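Local coordinates for protein ebony (Drosophila melanogaster, PDB 6DYM) that probably joins beta-alanine to biogenic amines such as dopamine and histamine, using the atypical C-terminal condensation domain that makes up this chain, at residues F142-V147 and Y175-L180; Q170-Y175 and I207-E212; E146-A151 and A157-T162; N110-P113 and Q118-H121; R14-D19 and D70-T75. All coordinates share one frame; numbering follows the deposited sequence.

Contact 1: residues F142-V147 and Y175-L180; sequences FMEHEV and YHYKTL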
# COMPACT_ATOMS: atom_id res chain seq x y z
N PHE A 142 -1.78 -0.97 14.67
CA PHE A 142 -1.35 -2.35 14.86
C PHE A 142 -0.59 -2.86 13.64
O PHE A 142 0.47 -3.49 13.77
CB PHE A 142 -2.57 -3.23 15.14
CG PHE A 142 -2.24 -4.66 15.46
CD1 PHE A 142 -1.89 -5.04 16.74
CD2 PHE A 142 -2.30 -5.64 14.47
CE1 PHE A 142 -1.59 -6.36 17.04
CE2 PHE A 142 -2.01 -6.96 14.76
CZ PHE A 142 -1.65 -7.33 16.04
N MET A 143 -1.11 -2.61 12.44
CA MET A 143 -0.42 -3.06 11.23
C MET A 143 0.90 -2.32 11.04
O MET A 143 1.89 -2.90 10.59
CB MET A 143 -1.30 -2.85 10.01
CG MET A 143 -2.60 -3.61 10.07
SD MET A 143 -3.36 -3.69 8.45
CE MET A 143 -4.15 -2.09 8.35
N GLU A 144 0.92 -1.03 11.36
CA GLU A 144 2.17 -0.27 11.27
C GLU A 144 3.23 -0.87 12.19
O GLU A 144 4.40 -0.98 11.82
CB GLU A 144 1.88 1.18 11.63
CG GLU A 144 3.09 2.08 11.67
CD GLU A 144 3.99 1.93 10.46
OE1 GLU A 144 5.22 1.82 10.67
OE2 GLU A 144 3.47 1.91 9.33
N HIS A 145 2.82 -1.25 13.40
CA HIS A 145 3.73 -1.87 14.35
C HIS A 145 4.19 -3.24 13.87
O HIS A 145 5.35 -3.61 14.06
CB HIS A 145 3.04 -1.98 15.72
CG HIS A 145 3.83 -2.69 16.78
ND1 HIS A 145 3.81 -4.06 16.93
CD2 HIS A 145 4.62 -2.21 17.77
CE1 HIS A 145 4.58 -4.40 17.95
NE2 HIS A 145 5.08 -3.30 18.48
N GLU A 146 3.30 -4.01 13.24
CA GLU A 146 3.67 -5.36 12.81
C GLU A 146 4.50 -5.36 11.54
O GLU A 146 5.34 -6.25 11.36
CB GLU A 146 2.42 -6.21 12.61
CG GLU A 146 1.77 -6.65 13.93
CD GLU A 146 2.75 -7.38 14.83
OE1 GLU A 146 3.27 -8.44 14.41
OE2 GLU A 146 3.01 -6.88 15.95
N VAL A 147 4.30 -4.39 10.64
CA VAL A 147 5.17 -4.30 9.47
C VAL A 147 6.61 -4.07 9.91
O VAL A 147 7.55 -4.69 9.38
CB VAL A 147 4.68 -3.20 8.51
CG1 VAL A 147 5.71 -2.94 7.42
CG2 VAL A 147 3.35 -3.62 7.88
N TYR A 175 5.37 7.88 13.06
CA TYR A 175 6.17 6.68 13.23
C TYR A 175 7.62 6.90 12.79
O TYR A 175 8.37 5.93 12.67
CB TYR A 175 5.55 5.50 12.46
CG TYR A 175 4.51 4.77 13.28
CD1 TYR A 175 4.86 3.74 14.13
CD2 TYR A 175 3.17 5.15 13.22
CE1 TYR A 175 3.91 3.08 14.89
CE2 TYR A 175 2.21 4.50 13.97
CZ TYR A 175 2.58 3.46 14.80
OH TYR A 175 1.63 2.81 15.56
N HIS A 176 8.00 8.16 12.55
CA HIS A 176 9.38 8.56 12.26
C HIS A 176 9.89 8.02 10.92
O HIS A 176 11.08 7.73 10.77
CB HIS A 176 10.32 8.16 13.40
CG HIS A 176 9.86 8.65 14.73
ND1 HIS A 176 9.45 7.79 15.73
CD2 HIS A 176 9.70 9.90 15.21
CE1 HIS A 176 9.08 8.50 16.78
NE2 HIS A 176 9.22 9.78 16.49
N TYR A 177 9.00 7.90 9.94
CA TYR A 177 9.45 7.67 8.57
C TYR A 177 10.10 8.94 8.04
O TYR A 177 9.63 10.06 8.30
CB TYR A 177 8.28 7.28 7.68
CG TYR A 177 7.90 5.83 7.75
CD1 TYR A 177 7.17 5.34 8.83
CD2 TYR A 177 8.26 4.95 6.74
CE1 TYR A 177 6.81 4.00 8.90
CE2 TYR A 177 7.91 3.60 6.80
CZ TYR A 177 7.18 3.14 7.88
OH TYR A 177 6.83 1.81 7.94
N LYS A 178 11.19 8.77 7.31
CA LYS A 178 11.84 9.90 6.65
C LYS A 178 11.12 10.21 5.34
O LYS A 178 10.79 9.31 4.57
CB LYS A 178 13.31 9.57 6.39
CG LYS A 178 14.21 10.77 6.23
CD LYS A 178 15.42 10.44 5.38
CE LYS A 178 16.68 11.14 5.89
NZ LYS A 178 17.28 10.44 7.06
N THR A 179 10.87 11.50 5.10
CA THR A 179 10.27 11.94 3.85
C THR A 179 11.37 12.08 2.79
O THR A 179 12.30 12.87 2.97
CB THR A 179 9.55 13.27 4.03
OG1 THR A 179 8.37 13.08 4.82
CG2 THR A 179 9.16 13.85 2.68
N LEU A 180 11.26 11.33 1.70
CA LEU A 180 12.23 11.42 0.62
C LEU A 180 11.72 12.17 -0.60
O LEU A 180 12.53 12.59 -1.44
CB LEU A 180 12.69 10.02 0.19
CG LEU A 180 13.50 9.28 1.26
CD1 LEU A 180 14.05 7.97 0.73
CD2 LEU A 180 14.61 10.17 1.79
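Glu144 reaches out from the helix between two tyrosines and deals with each differently: its CG methylene sits over the face of one ring, and its carboxylate meets the other at the rim. The first torsion sets this up. With CG anti to the backbone N (chi1 176°), the chain leaves the helix straight toward residues 175-180, and CG settles over the centre of the Tyr175 ring as a CH-pi contact. Glu144 and Tyr175 run antiparallel past one another, so the Tyr175 hydroxyl ends up back beyond Glu144, where it hydrogen-bonds His141 ND1. A bend at chi2 then turns the carboxylate toward Tyr177, which arrives from the opposite direction. Tyr177 OH donates to Glu144 OE1 at 3.2 Å, on the syn lone pair, and OE1 also lies 3.2 Å from Tyr177 CE1, in the plane of the ring at its edge. The carboxylate stands nearly upright to that ring, 81° between planes.

Both tyrosines belong to the turn that ends helix 166-174 and leads into strand 178-184. It is a Schellman motif, with His176 at positive phi, Tyr177 N bonded to Ala172 O and His176 N to Asp173 O. The turn thus presents the two rings to helix 133-153, the helix that follows the central strand in what looks like a GNAT-type acyltransferase fold. Tyr175 CB touches the Tyr177 edge in its plane. Ile159 packs against the same tyrosine from strand 158-163. One residue along the helix, His145 ND1 donates to Glu146 OE2 at 3.1 Å, the carboxylate oxygen lying in the imidazole plane.

Contact 2: residues Q170-Y175 and I207-E212; sequences QLADVY and IVHWKE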
# COMPACT_ATOMS: atom_id res chain seq x y z
N GLN A 170 0.31 11.11 7.59
CA GLN A 170 0.54 11.59 8.94
C GLN A 170 0.97 10.45 9.86
O GLN A 170 1.84 10.63 10.73
CB GLN A 170 -0.72 12.27 9.47
CG GLN A 170 -0.59 12.84 10.88
CD GLN A 170 -1.67 13.87 11.17
OE1 GLN A 170 -2.72 13.87 10.54
NE2 GLN A 170 -1.41 14.75 12.13
N LEU A 171 0.37 9.27 9.70
CA LEU A 171 0.81 8.12 10.48
C LEU A 171 2.28 7.82 10.24
O LEU A 171 3.03 7.56 11.19
CB LEU A 171 -0.04 6.90 10.13
CG LEU A 171 -1.42 6.84 10.80
CD1 LEU A 171 -2.22 5.69 10.22
CD2 LEU A 171 -1.28 6.70 12.31
N ALA A 172 2.71 7.86 8.98
CA ALA A 172 4.12 7.63 8.68
C ALA A 172 5.01 8.65 9.36
O ALA A 172 6.09 8.32 9.86
CB ALA A 172 4.34 7.65 7.16
N ASP A 173 4.58 9.92 9.39
CA ASP A 173 5.37 10.95 10.06
C ASP A 173 5.53 10.66 11.55
O ASP A 173 6.64 10.74 12.08
CB ASP A 173 4.72 12.32 9.86
CG ASP A 173 4.55 12.67 8.39
OD1 ASP A 173 5.50 12.43 7.60
OD2 ASP A 173 3.48 13.20 8.02
N VAL A 174 4.44 10.32 12.24
CA VAL A 174 4.56 10.11 13.69
C VAL A 174 5.25 8.79 14.02
O VAL A 174 5.71 8.61 15.15
CB VAL A 174 3.20 10.22 14.39
CG1 VAL A 174 2.59 11.59 14.15
CG2 VAL A 174 2.24 9.12 13.95
N TYR A 175 5.37 7.88 13.06
CA TYR A 175 6.17 6.68 13.23
C TYR A 175 7.62 6.90 12.79
O TYR A 175 8.37 5.93 12.67
CB TYR A 175 5.55 5.50 12.46
CG TYR A 175 4.51 4.77 13.28
CD1 TYR A 175 4.86 3.74 14.13
CD2 TYR A 175 3.17 5.15 13.22
CE1 TYR A 175 3.91 3.08 14.89
CE2 TYR A 175 2.21 4.50 13.97
CZ TYR A 175 2.58 3.46 14.80
OH TYR A 175 1.63 2.81 15.56
N ILE A 207 3.64 11.20 -0.99
CA ILE A 207 4.83 11.32 -0.15
C ILE A 207 5.54 9.98 -0.12
O ILE A 207 4.92 8.96 0.22
CB ILE A 207 4.47 11.80 1.27
CG1 ILE A 207 3.66 13.10 1.17
CG2 ILE A 207 5.74 12.02 2.06
CD1 ILE A 207 3.56 13.89 2.45
N VAL A 208 6.82 9.99 -0.48
CA VAL A 208 7.66 8.80 -0.46
C VAL A 208 8.34 8.72 0.90
O VAL A 208 9.06 9.65 1.30
CB VAL A 208 8.69 8.82 -1.60
CG1 VAL A 208 9.59 7.60 -1.53
CG2 VAL A 208 7.99 8.87 -2.94
N HIS A 209 8.10 7.62 1.62
CA HIS A 209 8.52 7.47 3.00
C HIS A 209 9.47 6.30 3.15
O HIS A 209 9.29 5.25 2.52
CB HIS A 209 7.31 7.27 3.92
CG HIS A 209 6.64 8.54 4.35
ND1 HIS A 209 5.30 8.78 4.12
CD2 HIS A 209 7.12 9.62 5.00
CE1 HIS A 209 4.99 9.97 4.62
NE2 HIS A 209 6.07 10.50 5.15
N TRP A 210 10.46 6.46 4.03
CA TRP A 210 11.50 5.46 4.24
C TRP A 210 11.86 5.44 5.71
O TRP A 210 12.11 6.50 6.31
CB TRP A 210 12.72 5.78 3.37
CG TRP A 210 14.00 5.05 3.70
CD1 TRP A 210 15.13 5.60 4.23
CD2 TRP A 210 14.29 3.66 3.50
NE1 TRP A 210 16.10 4.64 4.38
CE2 TRP A 210 15.61 3.44 3.94
CE3 TRP A 210 13.56 2.58 3.00
CZ2 TRP A 210 16.22 2.19 3.88
CZ3 TRP A 210 14.16 1.33 2.95
CH2 TRP A 210 15.48 1.15 3.38
N LYS A 211 11.89 4.25 6.31
CA LYS A 211 12.24 4.09 7.71
C LYS A 211 13.27 2.98 7.83
O LYS A 211 12.97 1.82 7.52
CB LYS A 211 11.01 3.78 8.57
CG LYS A 211 11.32 3.64 10.06
CD LYS A 211 10.05 3.51 10.88
CE LYS A 211 10.35 3.48 12.37
NZ LYS A 211 11.68 4.09 12.65
N GLU A 212 14.46 3.32 8.29
CA GLU A 212 15.48 2.32 8.53
C GLU A 212 15.10 1.48 9.74
O GLU A 212 14.57 1.98 10.73
CB GLU A 212 16.84 2.98 8.74
CG GLU A 212 17.40 3.58 7.46
CD GLU A 212 18.85 3.97 7.58
OE1 GLU A 212 19.53 3.48 8.51
OE2 GLU A 212 19.32 4.76 6.73
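His209 points its imidazole from the strand at Ala172 and Asp173 of the helix. Its CB lies 3.9 Å from Tyr177 CB, and from there the side chain leaves with CG anti to the carbonyl carbon (chi1 -84°), laying the ring against the last turn of the helix. Ala172 CB covers one face, displaced toward the rim: it is 3.7 Å from His209 CG but 3.4 Å from ND1, a CH-pi contact. Ile207 CG2 backs the opposite face, so the ring is clamped between two methyls. ND1 is paired with Asn163 ND2 and would be the acceptor there, in keeping with a proton on NE2. That atom, at the tip, donates to Asp173 OD1 at 3.2 Å; the bond is bent to 139°, and the oxygen is tilted from the ring plane and met from above its own carboxylate. The imidazole is held at both nitrogens.

Farther along, Lys211 runs extended toward the end of the helix and rests its CE 3.2 Å from Tyr175 O. Helix 166-174 thereby lies on strand 205-212, itself flanked by strands 158-163 and 178-184, while Leu171 turns to Met140 and His141 of the neighbouring helix 133-153.

Contact 3: residues E146-A151 and A157-T162; sequences EVLRVA and AGIFTT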
# COMPACT_ATOMS: atom_id res chain seq x y z
N GLU A 146 3.30 -4.01 13.24
CA GLU A 146 3.67 -5.36 12.81
C GLU A 146 4.50 -5.36 11.54
O GLU A 146 5.34 -6.25 11.36
CB GLU A 146 2.42 -6.21 12.61
CG GLU A 146 1.77 -6.65 13.93
CD GLU A 146 2.75 -7.38 14.83
OE1 GLU A 146 3.27 -8.44 14.41
OE2 GLU A 146 3.01 -6.88 15.95
N VAL A 147 4.30 -4.39 10.64
CA VAL A 147 5.17 -4.30 9.47
C VAL A 147 6.61 -4.07 9.91
O VAL A 147 7.55 -4.69 9.38
CB VAL A 147 4.68 -3.20 8.51
CG1 VAL A 147 5.71 -2.94 7.42
CG2 VAL A 147 3.35 -3.62 7.88
N LEU A 148 6.81 -3.19 10.90
CA LEU A 148 8.15 -2.99 11.46
C LEU A 148 8.73 -4.30 11.98
O LEU A 148 9.89 -4.61 11.73
CB LEU A 148 8.08 -1.94 12.57
CG LEU A 148 7.81 -0.49 12.14
CD1 LEU A 148 7.35 0.41 13.29
CD2 LEU A 148 9.03 0.11 11.43
N ARG A 149 7.91 -5.09 12.69
CA ARG A 149 8.39 -6.35 13.25
C ARG A 149 8.80 -7.33 12.16
O ARG A 149 9.82 -8.02 12.29
CB ARG A 149 7.30 -6.97 14.13
CG ARG A 149 7.82 -7.95 15.17
CD ARG A 149 6.70 -8.85 15.68
NE ARG A 149 6.12 -9.64 14.60
CZ ARG A 149 6.66 -10.76 14.13
NH1 ARG A 149 7.79 -11.22 14.64
NH2 ARG A 149 6.06 -11.42 13.14
N VAL A 150 8.01 -7.42 11.09
CA VAL A 150 8.36 -8.31 9.99
C VAL A 150 9.68 -7.88 9.37
O VAL A 150 10.54 -8.71 9.07
CB VAL A 150 7.21 -8.35 8.96
CG1 VAL A 150 7.65 -9.07 7.68
CG2 VAL A 150 5.98 -9.01 9.57
N ALA A 151 9.86 -6.57 9.20
CA ALA A 151 11.09 -6.05 8.59
C ALA A 151 12.33 -6.49 9.37
O ALA A 151 13.29 -7.00 8.77
CB ALA A 151 11.01 -4.53 8.50
N ALA A 157 16.60 -4.00 5.64
CA ALA A 157 17.25 -2.78 6.10
C ALA A 157 16.26 -1.68 6.42
O ALA A 157 16.50 -0.86 7.32
CB ALA A 157 18.25 -2.29 5.05
N GLY A 158 15.14 -1.62 5.70
CA GLY A 158 14.14 -0.61 6.01
C GLY A 158 12.85 -0.87 5.29
O GLY A 158 12.72 -1.81 4.50
N ILE A 159 11.88 0.00 5.56
CA ILE A 159 10.53 -0.07 4.99
C ILE A 159 10.32 1.13 4.08
O ILE A 159 10.62 2.27 4.45
CB ILE A 159 9.46 -0.13 6.10
CG1 ILE A 159 9.67 -1.37 6.97
CG2 ILE A 159 8.07 -0.11 5.49
CD1 ILE A 159 8.85 -1.37 8.22
N PHE A 160 9.75 0.87 2.91
CA PHE A 160 9.64 1.84 1.82
C PHE A 160 8.19 1.87 1.35
O PHE A 160 7.61 0.81 1.09
CB PHE A 160 10.58 1.42 0.69
CG PHE A 160 10.69 2.39 -0.44
CD1 PHE A 160 11.13 3.69 -0.22
CD2 PHE A 160 10.42 1.99 -1.74
CE1 PHE A 160 11.26 4.58 -1.28
CE2 PHE A 160 10.54 2.87 -2.80
CZ PHE A 160 10.97 4.17 -2.56
N THR A 161 7.61 3.06 1.24
CA THR A 161 6.22 3.16 0.79
C THR A 161 5.93 4.58 0.30
O THR A 161 6.58 5.54 0.73
CB THR A 161 5.24 2.77 1.91
OG1 THR A 161 3.90 2.85 1.43
CG2 THR A 161 5.40 3.68 3.12
N THR A 162 4.97 4.69 -0.61
CA THR A 162 4.43 5.99 -1.02
C THR A 162 3.04 6.14 -0.42
O THR A 162 2.15 5.32 -0.68
CB THR A 162 4.35 6.13 -2.55
OG1 THR A 162 5.64 5.92 -3.11
CG2 THR A 162 3.87 7.52 -2.93
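Helix 146-151 passes over strand 158-162 with axes 8.7 Å apart at closest approach and N-to-C directions 130° apart. Ile159 meets three residues of one helical face, Val147, Leu148 and Ala151, and carries the whole contact. Its CG1 is anti to the carbonyl carbon and the chain runs on straight (chi2 169°), which sets CD1 among the side chains of all three. Val147 CG1 meets that methyl at 3.6 Å, and Leu148 CD2, on a side chain crossing at about a right angle, closes in at 3.5 Å. Ala151, one turn on from Val147, sets its CB 3.8 Å from both Ile159 CG1 and Ile159 CD1. The short methyl suits this place, where the helix runs nearest the strand: the CA atoms of Ala151 and Gly158 are 6.7 Å apart.

On the side of the helix turned from the strand, Arg149 NE makes a salt bridge with Glu146 OE1 at 3.1 Å. The oxygen lies close to the guanidinium plane and is approached on its syn side, while Arg149 NH1 goes on to Glu153.

These pieces are the second half of the beta-alpha-beta unit formed by strand 119-127, helix 133-153 and strand 158-163. Val147 also touches Met125 and Ala151 touches Leu120 of the parallel neighbour strand, so the helix straddles the pair it connects, with Lys211 of strand 205-212 beside Leu148.

Contact 4: residues N110-P113 and Q118-H121; sequences NYLP and QILH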
# COMPACT_ATOMS: atom_id res chain seq x y z
N ASN A 110 18.70 4.73 -6.61
CA ASN A 110 19.90 5.55 -6.51
C ASN A 110 20.27 5.95 -5.09
O ASN A 110 21.42 6.35 -4.87
CB ASN A 110 19.75 6.82 -7.35
CG ASN A 110 19.60 6.51 -8.82
OD1 ASN A 110 20.58 6.17 -9.49
ND2 ASN A 110 18.38 6.61 -9.33
N TYR A 111 19.35 5.87 -4.13
CA TYR A 111 19.64 6.29 -2.76
C TYR A 111 19.44 5.21 -1.71
O TYR A 111 19.97 5.35 -0.61
CB TYR A 111 18.77 7.50 -2.38
CG TYR A 111 19.23 8.79 -3.03
CD1 TYR A 111 18.51 9.35 -4.07
CD2 TYR A 111 20.39 9.43 -2.60
CE1 TYR A 111 18.93 10.54 -4.67
CE2 TYR A 111 20.81 10.60 -3.19
CZ TYR A 111 20.08 11.16 -4.22
OH TYR A 111 20.50 12.33 -4.81
N LEU A 112 18.70 4.15 -2.01
CA LEU A 112 18.42 3.11 -1.03
C LEU A 112 19.35 1.92 -1.23
O LEU A 112 19.94 1.76 -2.31
CB LEU A 112 16.95 2.67 -1.15
CG LEU A 112 15.94 3.79 -0.84
CD1 LEU A 112 14.52 3.24 -0.83
CD2 LEU A 112 16.27 4.47 0.48
N PRO A 113 19.51 1.07 -0.22
CA PRO A 113 20.49 -0.02 -0.31
C PRO A 113 20.23 -0.96 -1.48
O PRO A 113 19.09 -1.29 -1.80
CB PRO A 113 20.34 -0.75 1.03
CG PRO A 113 19.77 0.26 1.95
CD PRO A 113 18.86 1.10 1.11
N GLN A 118 16.71 -6.16 1.19
CA GLN A 118 17.09 -4.87 1.75
C GLN A 118 15.90 -3.95 1.95
O GLN A 118 15.74 -3.36 3.02
CB GLN A 118 18.12 -4.18 0.83
CG GLN A 118 19.44 -4.93 0.69
CD GLN A 118 20.36 -4.72 1.87
OE1 GLN A 118 19.99 -4.09 2.86
NE2 GLN A 118 21.58 -5.24 1.76
N ILE A 119 15.06 -3.80 0.94
CA ILE A 119 13.96 -2.84 0.95
C ILE A 119 12.66 -3.61 1.04
O ILE A 119 12.27 -4.31 0.10
CB ILE A 119 13.99 -1.95 -0.30
CG1 ILE A 119 15.39 -1.36 -0.51
CG2 ILE A 119 12.97 -0.85 -0.18
CD1 ILE A 119 15.51 -0.55 -1.78
N LEU A 120 11.97 -3.48 2.18
CA LEU A 120 10.63 -4.02 2.34
C LEU A 120 9.63 -2.99 1.84
O LEU A 120 9.49 -1.91 2.43
CB LEU A 120 10.35 -4.39 3.79
CG LEU A 120 8.99 -5.07 3.97
CD1 LEU A 120 8.97 -6.42 3.26
CD2 LEU A 120 8.64 -5.22 5.45
N HIS A 121 8.92 -3.32 0.76
CA HIS A 121 7.97 -2.41 0.13
C HIS A 121 6.59 -2.68 0.70
O HIS A 121 6.00 -3.74 0.44
CB HIS A 121 7.98 -2.58 -1.39
CG HIS A 121 7.10 -1.60 -2.11
ND1 HIS A 121 6.59 -1.84 -3.36
CD2 HIS A 121 6.64 -0.38 -1.74
CE1 HIS A 121 5.86 -0.81 -3.74
NE2 HIS A 121 5.87 0.09 -2.77
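Pro113 O accepts a hydrogen bond from Arg82 NH1, and Ile119 lays its CD1 against the same oxygen at 3.7 Å, so one carbonyl has a charged donor and a methyl for company. Ile119 reaches it with CG1 anti to the carbonyl carbon and the chain extended beyond (chi2 176°). The same CD1 then lies 3.6 Å from Leu112 CB, the two side chains crossing at about a right angle; Leu112 CD1 is looser, 4.0 Å from Ile119 CD1. Beside the proline, Gln118 folds at chi2 (-80°), and its amide oxygen OE1 comes to rest 3.8 Å from Pro113 CB in a van der Waals contact.

The pairing closes the link between helix 93-111 and strand 119-127. In the GNAT-type fold this domain resembles, that is the strand running parallel to its central neighbour, here 158-163, and it is paired with it near this end: Gln118 and Leu120 are backbone-bonded to Gly158. Trp210 covers Leu112, Pro113 and Ile119 from strand 205-212, and Phe160 joins Leu112 and Ile119 on this face of the sheet, the one under helix 93-111. Arg108 of that helix also touches Ile119.

Contact 5: residues R14-D19 and D70-T75; sequences RQEVID and DRIIGT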
# COMPACT_ATOMS: atom_id res chain seq x y z
N ARG A 14 -7.82 -15.32 0.17
CA ARG A 14 -7.86 -14.50 -1.04
C ARG A 14 -9.12 -13.64 -1.10
O ARG A 14 -9.04 -12.42 -1.33
CB ARG A 14 -7.75 -15.39 -2.28
CG ARG A 14 -7.46 -14.63 -3.57
CD ARG A 14 -7.56 -15.57 -4.77
NE ARG A 14 -8.80 -16.34 -4.72
CZ ARG A 14 -9.97 -15.92 -5.20
NH1 ARG A 14 -10.06 -14.73 -5.78
NH2 ARG A 14 -11.04 -16.69 -5.09
N GLN A 15 -10.29 -14.25 -0.92
CA GLN A 15 -11.52 -13.49 -1.07
C GLN A 15 -11.68 -12.46 0.04
O GLN A 15 -12.13 -11.34 -0.20
CB GLN A 15 -12.73 -14.42 -1.10
CG GLN A 15 -14.00 -13.72 -1.56
CD GLN A 15 -13.84 -13.10 -2.94
OE1 GLN A 15 -13.40 -13.77 -3.88
NE2 GLN A 15 -14.17 -11.82 -3.06
N GLU A 16 -11.32 -12.83 1.28
CA GLU A 16 -11.38 -11.87 2.37
C GLU A 16 -10.44 -10.69 2.13
O GLU A 16 -10.81 -9.54 2.36
CB GLU A 16 -11.05 -12.57 3.70
CG GLU A 16 -12.12 -13.56 4.15
CD GLU A 16 -11.61 -14.57 5.17
OE1 GLU A 16 -10.97 -15.56 4.77
OE2 GLU A 16 -11.86 -14.36 6.38
N VAL A 17 -9.23 -10.97 1.63
CA VAL A 17 -8.29 -9.89 1.34
C VAL A 17 -8.79 -9.03 0.19
O VAL A 17 -8.69 -7.80 0.23
CB VAL A 17 -6.89 -10.48 1.06
CG1 VAL A 17 -6.01 -9.47 0.32
CG2 VAL A 17 -6.24 -10.94 2.35
N ILE A 18 -9.34 -9.66 -0.85
CA ILE A 18 -9.87 -8.90 -1.98
C ILE A 18 -10.99 -7.98 -1.53
O ILE A 18 -11.03 -6.80 -1.89
CB ILE A 18 -10.34 -9.86 -3.09
CG1 ILE A 18 -9.15 -10.35 -3.92
CG2 ILE A 18 -11.38 -9.18 -3.98
CD1 ILE A 18 -9.48 -11.50 -4.85
N ASP A 19 -11.91 -8.50 -0.71
CA ASP A 19 -13.01 -7.69 -0.21
C ASP A 19 -12.49 -6.47 0.55
O ASP A 19 -13.01 -5.36 0.38
CB ASP A 19 -13.91 -8.53 0.69
CG ASP A 19 -14.62 -9.63 -0.07
OD1 ASP A 19 -14.72 -9.51 -1.31
OD2 ASP A 19 -15.08 -10.60 0.57
N ASP A 70 -12.87 -13.46 15.67
CA ASP A 70 -12.17 -14.39 14.78
C ASP A 70 -12.40 -14.06 13.30
O ASP A 70 -12.44 -14.96 12.46
CB ASP A 70 -12.55 -15.84 15.07
CG ASP A 70 -12.02 -16.33 16.41
OD1 ASP A 70 -11.25 -15.59 17.06
OD2 ASP A 70 -12.37 -17.46 16.81
N ARG A 71 -12.53 -12.78 12.96
CA ARG A 71 -12.68 -12.36 11.57
C ARG A 71 -11.59 -11.38 11.18
O ARG A 71 -11.05 -10.66 12.03
CB ARG A 71 -14.06 -11.74 11.33
CG ARG A 71 -15.21 -12.71 11.57
CD ARG A 71 -16.53 -12.13 11.09
NE ARG A 71 -17.64 -13.05 11.36
CZ ARG A 71 -18.91 -12.69 11.45
NH1 ARG A 71 -19.25 -11.41 11.28
NH2 ARG A 71 -19.85 -13.59 11.69
N ILE A 72 -11.27 -11.35 9.89
CA ILE A 72 -10.22 -10.48 9.37
C ILE A 72 -10.74 -9.06 9.26
O ILE A 72 -11.79 -8.82 8.65
CB ILE A 72 -9.71 -11.00 8.01
CG1 ILE A 72 -9.02 -12.36 8.17
CG2 ILE A 72 -8.76 -10.00 7.37
CD1 ILE A 72 -8.53 -12.95 6.86
N ILE A 73 -10.01 -8.11 9.84
CA ILE A 73 -10.39 -6.70 9.81
C ILE A 73 -9.36 -5.83 9.11
O ILE A 73 -9.60 -4.63 8.94
CB ILE A 73 -10.66 -6.15 11.22
CG1 ILE A 73 -9.40 -6.22 12.08
CG2 ILE A 73 -11.81 -6.89 11.89
CD1 ILE A 73 -9.48 -5.38 13.34
N GLY A 74 -8.23 -6.38 8.70
CA GLY A 74 -7.22 -5.58 8.01
C GLY A 74 -6.19 -6.46 7.36
O GLY A 74 -6.09 -7.66 7.64
N THR A 75 -5.40 -5.85 6.47
CA THR A 75 -4.36 -6.62 5.81
C THR A 75 -3.23 -5.70 5.36
O THR A 75 -3.46 -4.54 5.00
CB THR A 75 -4.91 -7.43 4.62
OG1 THR A 75 -3.90 -8.34 4.16
CG2 THR A 75 -5.31 -6.51 3.46
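Two torsions bring Ile72 against Glu16: CG1 stands anti to the carbonyl carbon (chi1 -66°) and the chain then goes straight out (chi2 179°), carrying CD1 up to the helix. Glu16, extended beyond its CG, passes across it at about a right angle, so Ile72 CD1 sits over the face of the carboxylate, 3.6 Å from Glu16 OE2 and 3.9 Å from Glu16 CD, with Glu16 CB at 4.1 Å. No polar bond is made here; the flat face of the carboxylate, with CB behind it, covers the methyl. Deeper in, Thr75 has OG1 anti to its backbone N, which turns the hydroxyl toward Val17 CG2 at 3.9 Å. The hydroxyl is committed elsewhere, hydrogen-bonded to Phe62 O on the neighbouring strand, so Val17 merely packs over it.

Ile72 and Thr75 are three residues apart yet both face the helix. A classic beta bulge explains this: Ile73 and Gly74 together oppose Val64, and the extra residue shifts the facing of the strand. Along the helix surface Gln15 NE2 donates to Asp19 OD1 at 2.9 Å, one turn farther on.

Helix 14-25 thus lies over strands 71-80 and 62-66, with Val63 touching Val17, Ile72 and Thr75. Ile20 and Ile21 extend the packing along the helix, and Trp52 of helix 41-58 covers Val17 from beside it.

How the contacts relate
All five contacts lie on or beside one mixed seven-stranded sheet. In chain order contact 5 closes first, then contact 4; contacts 1 and 3 then start from the same helix 133-153, and contact 2 alternates with contact 1 and shares Tyr175 with it. Contacts 1, 2 and 3 form a cluster, with centres 5 to 10 Å apart, around strands 158-163, 205-212 and 178-184. Contact 4 is about 11 Å from contact 3 between centres, on the other face of the sheet. Contact 5 lies apart, about 25 Å from contact 2 between centres, on the N-terminal half. Together they fix helices on both faces of what appears to be a GNAT-like domain, consistent with an unusual condensation domain.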